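Local coordinates for protein XPF endonuclease (Aeropyrum pernix, PDB 2BGW) that probably cuts DNA as a structure-specific, magnesium-dependent endonuclease of the XPF family, acting in nucleotide excision repair, at residues Arg157-Ile170 / Ala175-Phe189. Sequence-based numbering, arbitrary orientation.
Sequences REWQLYILQSFPGI and AERILERFGSLERFF. With nucleotides of chain C.
Leu164 on helix 155-165 is a knob in a hole formed by Ala175, Ile178, Leu185 and Phe188. Its chi1 of -63° puts CG beside the backbone N, and chi2 near 165° spreads the two methyls between neighbours: CD1 lies 3.7 Å from Leu185 CD2, whereas CD2 approaches Phe188 CD2 at 3.6 Å. One face of the Phe188 ring takes Ile178 CG2, so the Leu164 pocket is lined by side chains that also pack on each other. Where Ala175 meets Leu164 the backbones come close, CA to CA 5.5 Å, with CB to CB at 3.8 Å. Farther along, Ile163 CG2 meets the edge of the Phe189 ring, and the near-parallel rings of Phe167 and Phe189 are slid so far apart that they barely overlap.

Helices 155-165 and 172-182 with the turn joining them form a helix-hairpin-helix motif, whose hairpin binds a DNA phosphate: Gly169 N donates to OP1 of DG14 of chain C. The axes of segments 157-165 and 175-182 run at 116° to each other. On the DNA side Arg177 adds a weak hydrogen bond from NH2 to OP1 of DC12 of chain C.

The packing is looser where partly exposed Glu176 faces Arg157. Their guanidinium and carboxylate planes are nearly parallel, yet the salt bridge between Arg157 NH2 and Glu176 OE2 is long at 3.8 Å; the stronger partner of Arg157 NH2 is Asp47, outside the two segments, with which it forms a salt bridge.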
ATOM      1  N   ARG A 157       4.148  17.000  -2.019  1.00 32.16           N
ATOM      2  CA  ARG A 157       5.304  16.129  -1.891  1.00 32.65           C
ATOM      3  C   ARG A 157       5.069  14.751  -2.527  1.00 33.00           C
ATOM      4  O   ARG A 157       5.985  14.177  -3.116  1.00 33.93           O
ATOM      5  CB  ARG A 157       5.718  15.982  -0.433  1.00 32.29           C
ATOM      6  CG  ARG A 157       6.888  15.055  -0.255  1.00 34.65           C
ATOM      7  CD  ARG A 157       7.386  14.985   1.191  1.00 38.07           C
ATOM      8  NE  ARG A 157       7.846  13.628   1.497  1.00 40.32           N
ATOM      9  CZ  ARG A 157       9.125  13.269   1.587  1.00 43.44           C
ATOM     10  NH1 ARG A 157      10.095  14.171   1.412  1.00 44.62           N
ATOM     11  NH2 ARG A 157       9.441  12.004   1.855  1.00 44.57           N
ATOM     12  N   GLU A 158       3.850  14.226  -2.422  1.00 32.75           N
ATOM     13  CA  GLU A 158       3.575  12.896  -2.934  1.00 32.82           C
ATOM     14  C   GLU A 158       3.760  12.844  -4.442  1.00 32.76           C
ATOM     15  O   GLU A 158       4.383  11.930  -4.978  1.00 32.41           O
ATOM     16  CB  GLU A 158       2.179  12.413  -2.514  1.00 32.74           C
ATOM     17  CG  GLU A 158       2.075  12.083  -1.006  1.00 33.76           C
ATOM     18  CD  GLU A 158       3.261  11.265  -0.457  1.00 35.69           C
ATOM     19  OE1 GLU A 158       3.496  10.127  -0.947  1.00 35.92           O
ATOM     20  OE2 GLU A 158       3.961  11.762   0.468  1.00 36.46           O
ATOM     21  N   TRP A 159       3.226  13.857  -5.112  1.00 32.74           N
ATOM     22  CA  TRP A 159       3.393  14.017  -6.537  1.00 32.16           C
ATOM     23  C   TRP A 159       4.835  14.303  -6.878  1.00 32.51           C
ATOM     24  O   TRP A 159       5.337  13.812  -7.876  1.00 32.67           O
ATOM     25  CB  TRP A 159       2.592  15.189  -6.983  1.00 31.53           C
ATOM     26  CG  TRP A 159       1.164  14.944  -7.113  1.00 30.77           C
ATOM     27  CD1 TRP A 159       0.197  15.348  -6.267  1.00 31.02           C
ATOM     28  CD2 TRP A 159       0.509  14.292  -8.190  1.00 30.54           C
ATOM     29  NE1 TRP A 159      -1.038  14.982  -6.731  1.00 30.60           N
ATOM     30  CE2 TRP A 159      -0.877  14.342  -7.925  1.00 30.50           C
ATOM     31  CE3 TRP A 159       0.956  13.663  -9.355  1.00 30.46           C
ATOM     32  CZ2 TRP A 159      -1.826  13.795  -8.780  1.00 30.81           C
ATOM     33  CZ3 TRP A 159       0.019  13.115 -10.203  1.00 31.28           C
ATOM     34  CH2 TRP A 159      -1.364  13.180  -9.910  1.00 31.01           C
ATOM     35  N   GLN A 160       5.523  15.092  -6.066  1.00 32.65           N
ATOM     36  CA  GLN A 160       6.944  15.298  -6.346  1.00 33.27           C
ATOM     37  C   GLN A 160       7.668  13.964  -6.378  1.00 33.48           C
ATOM     38  O   GLN A 160       8.558  13.738  -7.207  1.00 33.61           O
ATOM     39  CB  GLN A 160       7.587  16.238  -5.331  1.00 33.44           C
ATOM     40  CG  GLN A 160       7.013  17.636  -5.378  1.00 32.72           C
ATOM     41  CD  GLN A 160       7.389  18.457  -4.174  1.00 34.38           C
ATOM     42  OE1 GLN A 160       7.846  17.933  -3.147  1.00 35.09           O
ATOM     43  NE2 GLN A 160       7.208  19.766  -4.290  1.00 35.98           N
ATOM     44  N   LEU A 161       7.248  13.069  -5.490  1.00 33.70           N
ATOM     45  CA  LEU A 161       7.827  11.732  -5.404  1.00 33.77           C
ATOM     46  C   LEU A 161       7.348  10.783  -6.497  1.00 33.99           C
ATOM     47  O   LEU A 161       8.082   9.918  -6.945  1.00 34.27           O
ATOM     48  CB  LEU A 161       7.549  11.158  -4.027  1.00 33.41           C
ATOM     49  CG  LEU A 161       8.353  11.861  -2.945  1.00 32.64           C
ATOM     50  CD1 LEU A 161       7.712  11.657  -1.635  1.00 31.08           C
ATOM     51  CD2 LEU A 161       9.767  11.324  -2.949  1.00 33.06           C
ATOM     52  N   TYR A 162       6.115  10.961  -6.929  1.00 34.54           N
ATOM     53  CA  TYR A 162       5.538  10.136  -7.984  1.00 35.56           C
ATOM     54  C   TYR A 162       6.229  10.454  -9.305  1.00 36.12           C
ATOM     55  O   TYR A 162       6.510   9.569 -10.123  1.00 36.66           O
ATOM     56  CB  TYR A 162       4.021  10.394  -8.065  1.00 35.71           C
ATOM     57  CG  TYR A 162       3.280   9.673  -9.164  1.00 35.44           C
ATOM     58  CD1 TYR A 162       3.461   8.316  -9.375  1.00 36.89           C
ATOM     59  CD2 TYR A 162       2.382  10.353  -9.981  1.00 35.50           C
ATOM     60  CE1 TYR A 162       2.785   7.653 -10.394  1.00 38.10           C
ATOM     61  CE2 TYR A 162       1.690   9.705 -10.991  1.00 35.66           C
ATOM     62  CZ  TYR A 162       1.902   8.357 -11.199  1.00 36.87           C
ATOM     63  OH  TYR A 162       1.227   7.690 -12.191  1.00 36.82           O
ATOM     64  N   ILE A 163       6.523  11.733  -9.488  1.00 36.52           N
ATOM     65  CA  ILE A 163       7.195  12.207 -10.682  1.00 36.33           C
ATOM     66  C   ILE A 163       8.632  11.694 -10.698  1.00 37.60           C
ATOM     67  O   ILE A 163       9.029  11.033 -11.650  1.00 37.89           O
ATOM     68  CB  ILE A 163       6.991  13.720 -10.848  1.00 35.47           C
ATOM     69  CG1 ILE A 163       5.512  13.926 -11.160  1.00 33.79           C
ATOM     70  CG2 ILE A 163       7.861  14.281 -11.960  1.00 34.51           C
ATOM     71  CD1 ILE A 163       4.980  15.266 -10.959  1.00 32.72           C
ATOM     72  N   LEU A 164       9.384  11.895  -9.625  1.00 38.99           N
ATOM     73  CA  LEU A 164      10.714  11.298  -9.565  1.00 40.67           C
ATOM     74  C   LEU A 164      10.699   9.775  -9.804  1.00 41.48           C
ATOM     75  O   LEU A 164      11.598   9.287 -10.502  1.00 41.91           O
ATOM     76  CB  LEU A 164      11.444  11.653  -8.262  1.00 40.45           C
ATOM     77  CG  LEU A 164      11.750  13.143  -8.029  1.00 41.06           C
ATOM     78  CD1 LEU A 164      12.123  13.394  -6.591  1.00 41.73           C
ATOM     79  CD2 LEU A 164      12.862  13.641  -8.921  1.00 41.03           C
ATOM     80  N   GLN A 165       9.701   9.036  -9.265  1.00 42.16           N
ATOM     81  CA  GLN A 165       9.657   7.538  -9.387  1.00 42.52           C
ATOM     82  C   GLN A 165       9.501   7.037 -10.840  1.00 42.37           C
ATOM     83  O   GLN A 165       9.962   5.939 -11.203  1.00 41.99           O
ATOM     84  CB  GLN A 165       8.541   6.925  -8.528  1.00 43.38           C
ATOM     85  CG  GLN A 165       8.945   6.282  -7.168  1.00 46.20           C
ATOM     86  CD  GLN A 165       8.156   6.912  -5.970  1.00 49.74           C
ATOM     87  OE1 GLN A 165       6.991   6.584  -5.730  1.00 50.97           O
ATOM     88  NE2 GLN A 165       8.797   7.847  -5.251  1.00 49.90           N
ATOM     89  N   SER A 166       8.864   7.864 -11.661  1.00 41.96           N
ATOM     90  CA  SER A 166       8.641   7.537 -13.051  1.00 42.29           C
ATOM     91  C   SER A 166       9.930   7.445 -13.877  1.00 42.12           C
ATOM     92  O   SER A 166       9.914   6.950 -14.987  1.00 42.42           O
ATOM     93  CB  SER A 166       7.643   8.517 -13.677  1.00 42.49           C
ATOM     94  OG  SER A 166       8.205   9.818 -13.804  1.00 44.42           O
ATOM     95  N   PHE A 167      11.047   7.913 -13.338  1.00 42.18           N
ATOM     96  CA  PHE A 167      12.329   7.783 -14.017  1.00 41.78           C
ATOM     97  C   PHE A 167      12.886   6.381 -13.853  1.00 42.34           C
ATOM     98  O   PHE A 167      12.631   5.703 -12.834  1.00 42.97           O
ATOM     99  CB  PHE A 167      13.338   8.782 -13.464  1.00 41.48           C
ATOM    100  CG  PHE A 167      13.206  10.181 -14.036  1.00 41.42           C
ATOM    101  CD1 PHE A 167      12.153  11.028 -13.648  1.00 41.49           C
ATOM    102  CD2 PHE A 167      14.150  10.668 -14.939  1.00 41.19           C
ATOM    103  CE1 PHE A 167      12.032  12.322 -14.163  1.00 40.42           C
ATOM    104  CE2 PHE A 167      14.048  11.971 -15.460  1.00 40.85           C
ATOM    105  CZ  PHE A 167      12.989  12.791 -15.068  1.00 41.88           C
ATOM    106  N   PRO A 168      13.653   5.924 -14.856  1.00 42.56           N
ATOM    107  CA  PRO A 168      14.361   4.664 -14.733  1.00 42.32           C
ATOM    108  C   PRO A 168      15.385   4.822 -13.623  1.00 41.95           C
ATOM    109  O   PRO A 168      15.860   5.924 -13.427  1.00 42.47           O
ATOM    110  CB  PRO A 168      15.068   4.543 -16.077  1.00 42.41           C
ATOM    111  CG  PRO A 168      14.287   5.419 -16.989  1.00 42.84           C
ATOM    112  CD  PRO A 168      13.912   6.558 -16.159  1.00 42.79           C
ATOM    113  N   GLY A 169      15.703   3.752 -12.898  1.00 41.34           N
ATOM    114  CA  GLY A 169      16.665   3.814 -11.802  1.00 40.76           C
ATOM    115  C   GLY A 169      16.122   4.504 -10.559  1.00 40.84           C
ATOM    116  O   GLY A 169      16.566   4.229  -9.447  1.00 41.02           O
ATOM    117  N   ILE A 170      15.166   5.408 -10.729  1.00 40.74           N
ATOM    118  CA  ILE A 170      14.605   6.118  -9.584  1.00 41.09           C
ATOM    119  C   ILE A 170      13.357   5.432  -8.976  1.00 41.33           C
ATOM    120  O   ILE A 170      12.252   5.433  -9.576  1.00 41.06           O
ATOM    121  CB  ILE A 170      14.302   7.581  -9.927  1.00 41.11           C
ATOM    122  CG1 ILE A 170      15.575   8.266 -10.425  1.00 41.25           C
ATOM    123  CG2 ILE A 170      13.726   8.297  -8.717  1.00 40.62           C
ATOM    124  CD1 ILE A 170      15.362   9.732 -10.804  1.00 42.69           C
ATOM    125  N   ALA A 175      14.024   8.550  -4.707  1.00 42.26           N
ATOM    126  CA  ALA A 175      13.181   9.704  -4.933  1.00 41.95           C
ATOM    127  C   ALA A 175      13.224  10.566  -3.703  1.00 42.38           C
ATOM    128  O   ALA A 175      13.357  11.776  -3.809  1.00 43.15           O
ATOM    129  CB  ALA A 175      11.779   9.294  -5.242  1.00 42.09           C
ATOM    130  N   GLU A 176      13.145   9.950  -2.529  1.00 42.80           N
ATOM    131  CA  GLU A 176      13.213  10.691  -1.271  1.00 43.52           C
ATOM    132  C   GLU A 176      14.522  11.451  -1.117  1.00 43.46           C
ATOM    133  O   GLU A 176      14.532  12.659  -0.911  1.00 43.00           O
ATOM    134  CB  GLU A 176      13.006   9.756  -0.081  1.00 43.99           C
ATOM    135  CG  GLU A 176      11.613   9.816   0.495  1.00 45.25           C
ATOM    136  CD  GLU A 176      11.110   8.458   0.981  1.00 48.04           C
ATOM    137  OE1 GLU A 176      11.936   7.536   1.255  1.00 47.18           O
ATOM    138  OE2 GLU A 176       9.861   8.330   1.092  1.00 49.50           O
ATOM    139  N   ARG A 177      15.623  10.719  -1.229  1.00 43.82           N
ATOM    140  CA  ARG A 177      16.963  11.286  -1.185  1.00 44.05           C
ATOM    141  C   ARG A 177      17.146  12.432  -2.183  1.00 43.62           C
ATOM    142  O   ARG A 177      17.779  13.438  -1.868  1.00 43.80           O
ATOM    143  CB  ARG A 177      17.997  10.184  -1.436  1.00 44.02           C
ATOM    144  CG  ARG A 177      18.077   9.133  -0.318  1.00 44.99           C
ATOM    145  CD  ARG A 177      19.121   8.057  -0.610  1.00 45.38           C
ATOM    146  NE  ARG A 177      19.200   7.107   0.499  1.00 50.41           N
ATOM    147  CZ  ARG A 177      19.585   5.830   0.388  1.00 52.19           C
ATOM    148  NH1 ARG A 177      19.938   5.314  -0.787  1.00 53.40           N
ATOM    149  NH2 ARG A 177      19.613   5.052   1.458  1.00 52.14           N
ATOM    150  N   ILE A 178      16.582  12.290  -3.377  1.00 43.21           N
ATOM    151  CA  ILE A 178      16.707  13.329  -4.373  1.00 43.01           C
ATOM    152  C   ILE A 178      16.042  14.593  -3.858  1.00 43.70           C
ATOM    153  O   ILE A 178      16.543  15.691  -4.052  1.00 44.11           O
ATOM    154  CB  ILE A 178      16.175  12.881  -5.740  1.00 42.80           C
ATOM    155  CG1 ILE A 178      17.165  11.914  -6.377  1.00 41.78           C
ATOM    156  CG2 ILE A 178      15.932  14.065  -6.687  1.00 41.45           C
ATOM    157  CD1 ILE A 178      16.554  11.132  -7.514  1.00 42.79           C
ATOM    158  N   LEU A 179      14.945  14.457  -3.150  1.00 44.33           N
ATOM    159  CA  LEU A 179      14.336  15.648  -2.624  1.00 45.38           C
ATOM    160  C   LEU A 179      15.082  16.307  -1.475  1.00 45.83           C
ATOM    161  O   LEU A 179      15.055  17.525  -1.355  1.00 46.37           O
ATOM    162  CB  LEU A 179      12.894  15.380  -2.233  1.00 45.86           C
ATOM    163  CG  LEU A 179      11.951  15.675  -3.384  1.00 47.02           C
ATOM    164  CD1 LEU A 179      10.574  16.091  -2.841  1.00 47.73           C
ATOM    165  CD2 LEU A 179      12.558  16.809  -4.192  1.00 49.66           C
ATOM    166  N   GLU A 180      15.741  15.521  -0.624  1.00 46.30           N
ATOM    167  CA  GLU A 180      16.359  16.090   0.579  1.00 46.58           C
ATOM    168  C   GLU A 180      17.571  16.898   0.134  1.00 46.80           C
ATOM    169  O   GLU A 180      17.805  18.010   0.618  1.00 47.06           O
ATOM    170  CB  GLU A 180      16.725  15.010   1.611  1.00 46.48           C
ATOM    171  CG  GLU A 180      16.335  15.361   3.060  1.00 46.22           C
ATOM    172  N   ARG A 181      18.298  16.339  -0.833  1.00 46.88           N
ATOM    173  CA  ARG A 181      19.403  17.010  -1.524  1.00 46.91           C
ATOM    174  C   ARG A 181      19.047  18.339  -2.148  1.00 46.61           C
ATOM    175  O   ARG A 181      19.472  19.399  -1.691  1.00 47.15           O
ATOM    176  CB  ARG A 181      19.861  16.150  -2.673  1.00 46.98           C
ATOM    177  CG  ARG A 181      20.902  15.224  -2.320  1.00 48.20           C
ATOM    178  CD  ARG A 181      22.198  15.884  -2.458  1.00 49.84           C
ATOM    179  NE  ARG A 181      23.191  14.857  -2.266  1.00 53.43           N
ATOM    180  CZ  ARG A 181      24.490  15.039  -2.424  1.00 55.49           C
ATOM    181  NH1 ARG A 181      24.959  16.233  -2.779  1.00 55.64           N
ATOM    182  NH2 ARG A 181      25.310  14.010  -2.238  1.00 56.88           N
ATOM    183  N   PHE A 182      18.276  18.257  -3.220  1.00 45.80           N
ATOM    184  CA  PHE A 182      18.070  19.373  -4.116  1.00 45.00           C
ATOM    185  C   PHE A 182      17.006  20.342  -3.606  1.00 44.66           C
ATOM    186  O   PHE A 182      16.948  21.509  -4.020  1.00 44.29           O
ATOM    187  CB  PHE A 182      17.740  18.822  -5.510  1.00 44.91           C
ATOM    188  CG  PHE A 182      18.887  18.109  -6.141  1.00 44.44           C
ATOM    189  CD1 PHE A 182      19.053  16.747  -5.967  1.00 43.85           C
ATOM    190  CD2 PHE A 182      19.837  18.814  -6.867  1.00 43.86           C
ATOM    191  CE1 PHE A 182      20.146  16.084  -6.526  1.00 43.95           C
ATOM    192  CE2 PHE A 182      20.930  18.162  -7.428  1.00 44.35           C
ATOM    193  CZ  PHE A 182      21.085  16.791  -7.266  1.00 43.66           C
ATOM    194  N   GLY A 183      16.172  19.844  -2.701  1.00 44.27           N
ATOM    195  CA  GLY A 183      15.098  20.624  -2.133  1.00 43.99           C
ATOM    196  C   GLY A 183      13.945  20.894  -3.068  1.00 43.85           C
ATOM    197  O   GLY A 183      12.943  21.438  -2.642  1.00 44.92           O
ATOM    198  N   SER A 184      14.058  20.526  -4.336  1.00 43.44           N
ATOM    199  CA  SER A 184      13.074  20.953  -5.332  1.00 43.16           C
ATOM    200  C   SER A 184      13.189  20.045  -6.528  1.00 42.92           C
ATOM    201  O   SER A 184      14.270  19.518  -6.769  1.00 43.37           O
ATOM    202  CB  SER A 184      13.388  22.383  -5.767  1.00 43.09           C
ATOM    203  OG  SER A 184      12.291  22.943  -6.445  1.00 44.04           O
ATOM    204  N   LEU A 185      12.110  19.848  -7.283  1.00 42.36           N
ATOM    205  CA  LEU A 185      12.204  19.037  -8.505  1.00 42.07           C
ATOM    206  C   LEU A 185      13.019  19.781  -9.541  1.00 42.32           C
ATOM    207  O   LEU A 185      13.891  19.223 -10.228  1.00 42.07           O
ATOM    208  CB  LEU A 185      10.827  18.708  -9.090  1.00 41.56           C
ATOM    209  CG  LEU A 185       9.972  17.672  -8.374  1.00 40.93           C
ATOM    210  CD1 LEU A 185       9.124  16.930  -9.377  1.00 38.77           C
ATOM    211  CD2 LEU A 185      10.831  16.706  -7.558  1.00 40.22           C
ATOM    212  N   GLU A 186      12.733  21.068  -9.630  1.00 42.64           N
ATOM    213  CA  GLU A 186      13.276  21.882 -10.691  1.00 43.13           C
ATOM    214  C   GLU A 186      14.770  22.151 -10.534  1.00 42.77           C
ATOM    215  O   GLU A 186      15.505  22.130 -11.528  1.00 43.20           O
ATOM    216  CB  GLU A 186      12.499  23.160 -10.781  1.00 43.26           C
ATOM    217  CG  GLU A 186      12.854  23.957 -11.944  1.00 45.58           C
ATOM    218  CD  GLU A 186      12.936  25.370 -11.533  1.00 49.31           C
ATOM    219  OE1 GLU A 186      13.552  25.606 -10.468  1.00 50.11           O
ATOM    220  OE2 GLU A 186      12.356  26.225 -12.239  1.00 51.66           O
ATOM    221  N   ARG A 187      15.219  22.375  -9.302  1.00 41.75           N
ATOM    222  CA  ARG A 187      16.646  22.348  -9.023  1.00 41.15           C
ATOM    223  C   ARG A 187      17.242  20.995  -9.448  1.00 40.72           C
ATOM    224  O   ARG A 187      18.316  20.956 -10.050  1.00 41.21           O
ATOM    225  CB  ARG A 187      16.947  22.677  -7.549  1.00 41.18           C
ATOM    226  N   PHE A 188      16.533  19.900  -9.185  1.00 40.09           N
ATOM    227  CA  PHE A 188      17.041  18.567  -9.532  1.00 39.69           C
ATOM    228  C   PHE A 188      17.111  18.348 -11.031  1.00 39.87           C
ATOM    229  O   PHE A 188      18.076  17.760 -11.533  1.00 39.65           O
ATOM    230  CB  PHE A 188      16.197  17.436  -8.924  1.00 39.23           C
ATOM    231  CG  PHE A 188      16.537  16.075  -9.483  1.00 38.10           C
ATOM    232  CD1 PHE A 188      17.747  15.453  -9.152  1.00 35.80           C
ATOM    233  CD2 PHE A 188      15.676  15.439 -10.367  1.00 36.88           C
ATOM    234  CE1 PHE A 188      18.091  14.229  -9.672  1.00 33.91           C
ATOM    235  CE2 PHE A 188      16.013  14.201 -10.895  1.00 36.53           C
ATOM    236  CZ  PHE A 188      17.235  13.597 -10.547  1.00 36.24           C
ATOM    237  N   PHE A 189      16.069  18.810 -11.728  1.00 40.37           N
ATOM    238  CA  PHE A 189      15.926  18.639 -13.179  1.00 40.49           C
ATOM    239  C   PHE A 189      16.919  19.479 -13.965  1.00 41.03           C
ATOM    240  O   PHE A 189      16.834  19.582 -15.181  1.00 41.65           O
ATOM    241  CB  PHE A 189      14.520  19.031 -13.603  1.00 39.85           C
ATOM    242  CG  PHE A 189      13.476  18.045 -13.211  1.00 39.04           C
ATOM    243  CD1 PHE A 189      13.791  16.709 -13.040  1.00 37.47           C
ATOM    244  CD2 PHE A 189      12.164  18.443 -13.051  1.00 38.52           C
ATOM    245  CE1 PHE A 189      12.838  15.797 -12.704  1.00 36.51           C
ATOM    246  CE2 PHE A 189      11.190  17.518 -12.722  1.00 38.12           C
ATOM    247  CZ  PHE A 189      11.539  16.191 -12.545  1.00 37.76           C
TER
ATOM    248  P    DG C  14      12.984   1.591 -11.555  1.00 42.16           P
ATOM    249  OP1  DG C  14      13.673   1.571 -12.865  1.00 42.48           O
ATOM    250  OP2  DG C  14      12.272   2.848 -11.140  1.00 41.08           O
ATOM    251  O5'  DG C  14      12.027   0.325 -11.560  1.00 41.99           O
ATOM    252  C5'  DG C  14      12.617  -0.943 -11.802  1.00 42.57           C
ATOM    253  C4'  DG C  14      11.564  -2.033 -11.831  1.00 43.83           C
ATOM    254  O4'  DG C  14      11.462  -2.611 -10.497  1.00 44.65           O
ATOM    255  C3'  DG C  14      10.158  -1.595 -12.218  1.00 43.59           C
ATOM    256  O3'  DG C  14       9.623  -2.638 -13.034  1.00 45.62           O
ATOM    257  C2'  DG C  14       9.466  -1.406 -10.851  1.00 43.00           C
ATOM    258  C1'  DG C  14      10.116  -2.531 -10.041  1.00 42.64           C
ATOM    259  N9   DG C  14      10.130  -2.468  -8.570  1.00 41.49           N
ATOM    260  C8   DG C  14      10.023  -1.377  -7.753  1.00 41.22           C
ATOM    261  N7   DG C  14      10.065  -1.669  -6.476  1.00 40.74           N
ATOM    262  C5   DG C  14      10.213  -3.045  -6.435  1.00 41.35           C
ATOM    263  C6   DG C  14      10.315  -3.944  -5.333  1.00 42.29           C
ATOM    264  O6   DG C  14      10.298  -3.727  -4.109  1.00 42.27           O
ATOM    265  N1   DG C  14      10.443  -5.269  -5.726  1.00 41.73           N
ATOM    266  C2   DG C  14      10.469  -5.677  -7.018  1.00 41.55           C
ATOM    267  N2   DG C  14      10.611  -6.996  -7.149  1.00 41.83           N
ATOM    268  N3   DG C  14      10.373  -4.865  -8.069  1.00 41.84           N
ATOM    269  C4   DG C  14      10.249  -3.555  -7.714  1.00 41.55           C
ATOM    270  P    DT C  13      14.989   2.899  -4.998  1.00 47.56           P
ATOM    271  OP1  DT C  13      15.039   4.335  -5.376  1.00 48.08           O
ATOM    272  OP2  DT C  13      13.998   2.498  -3.981  1.00 47.28           O
ATOM    273  O5'  DT C  13      14.824   1.946  -6.280  1.00 46.15           O
ATOM    274  C5'  DT C  13      15.717   1.983  -7.404  1.00 43.77           C
ATOM    275  C4'  DT C  13      15.271   1.018  -8.502  1.00 42.36           C
ATOM    276  O4'  DT C  13      15.178  -0.376  -8.058  1.00 41.84           O
ATOM    277  C3'  DT C  13      13.908   1.324  -9.094  1.00 41.15           C
ATOM    278  O3'  DT C  13      14.054   1.090 -10.472  1.00 40.27           O
ATOM    279  C2'  DT C  13      12.962   0.351  -8.355  1.00 40.51           C
ATOM    280  C1'  DT C  13      13.841  -0.884  -8.151  1.00 39.71           C
ATOM    281  N1   DT C  13      13.679  -1.808  -6.936  1.00 38.92           N
ATOM    282  C2   DT C  13      13.681  -3.192  -7.087  1.00 38.80           C
ATOM    283  O2   DT C  13      13.754  -3.773  -8.146  1.00 39.37           O
ATOM    284  N3   DT C  13      13.581  -3.936  -5.948  1.00 37.21           N
ATOM    285  C4   DT C  13      13.508  -3.475  -4.659  1.00 38.01           C
ATOM    286  O4   DT C  13      13.434  -4.256  -3.707  1.00 39.35           O
ATOM    287  C5   DT C  13      13.504  -2.035  -4.532  1.00 37.59           C
ATOM    288  C7   DT C  13      13.095  -1.400  -3.239  1.00 33.91           C
ATOM    289  C6   DT C  13      13.601  -1.293  -5.657  1.00 38.66           C
ATOM    290  P    DC C  12      18.276   1.017   0.307  1.00 51.37           P
ATOM    291  OP1  DC C  12      18.490   2.485   0.433  1.00 51.13           O
ATOM    292  OP2  DC C  12      17.062   0.330   0.845  1.00 49.58           O
ATOM    293  O5'  DC C  12      18.533   0.665  -1.225  1.00 48.22           O
ATOM    294  C5'  DC C  12      18.324   1.714  -2.117  1.00 47.70           C
ATOM    295  C4'  DC C  12      18.063   1.157  -3.495  1.00 49.50           C
ATOM    296  O4'  DC C  12      18.434  -0.243  -3.580  1.00 49.99           O
ATOM    297  C3'  DC C  12      16.608   1.207  -3.901  1.00 48.89           C
ATOM    298  O3'  DC C  12      16.437   2.443  -4.538  1.00 47.98           O
ATOM    299  C2'  DC C  12      16.469   0.052  -4.888  1.00 49.31           C
ATOM    300  C1'  DC C  12      17.621  -0.878  -4.550  1.00 48.39           C
ATOM    301  N1   DC C  12      17.320  -2.209  -3.959  1.00 47.22           N
ATOM    302  C2   DC C  12      17.149  -3.297  -4.809  1.00 46.25           C
ATOM    303  O2   DC C  12      17.202  -3.085  -6.020  1.00 45.98           O
ATOM    304  N3   DC C  12      16.928  -4.530  -4.269  1.00 46.79           N
ATOM    305  C4   DC C  12      16.887  -4.668  -2.930  1.00 47.30           C
ATOM    306  N4   DC C  12      16.671  -5.881  -2.409  1.00 46.95           N
ATOM    307  C5   DC C  12      17.054  -3.556  -2.046  1.00 46.38           C
ATOM    308  C6   DC C  12      17.268  -2.360  -2.602  1.00 46.69           C
TER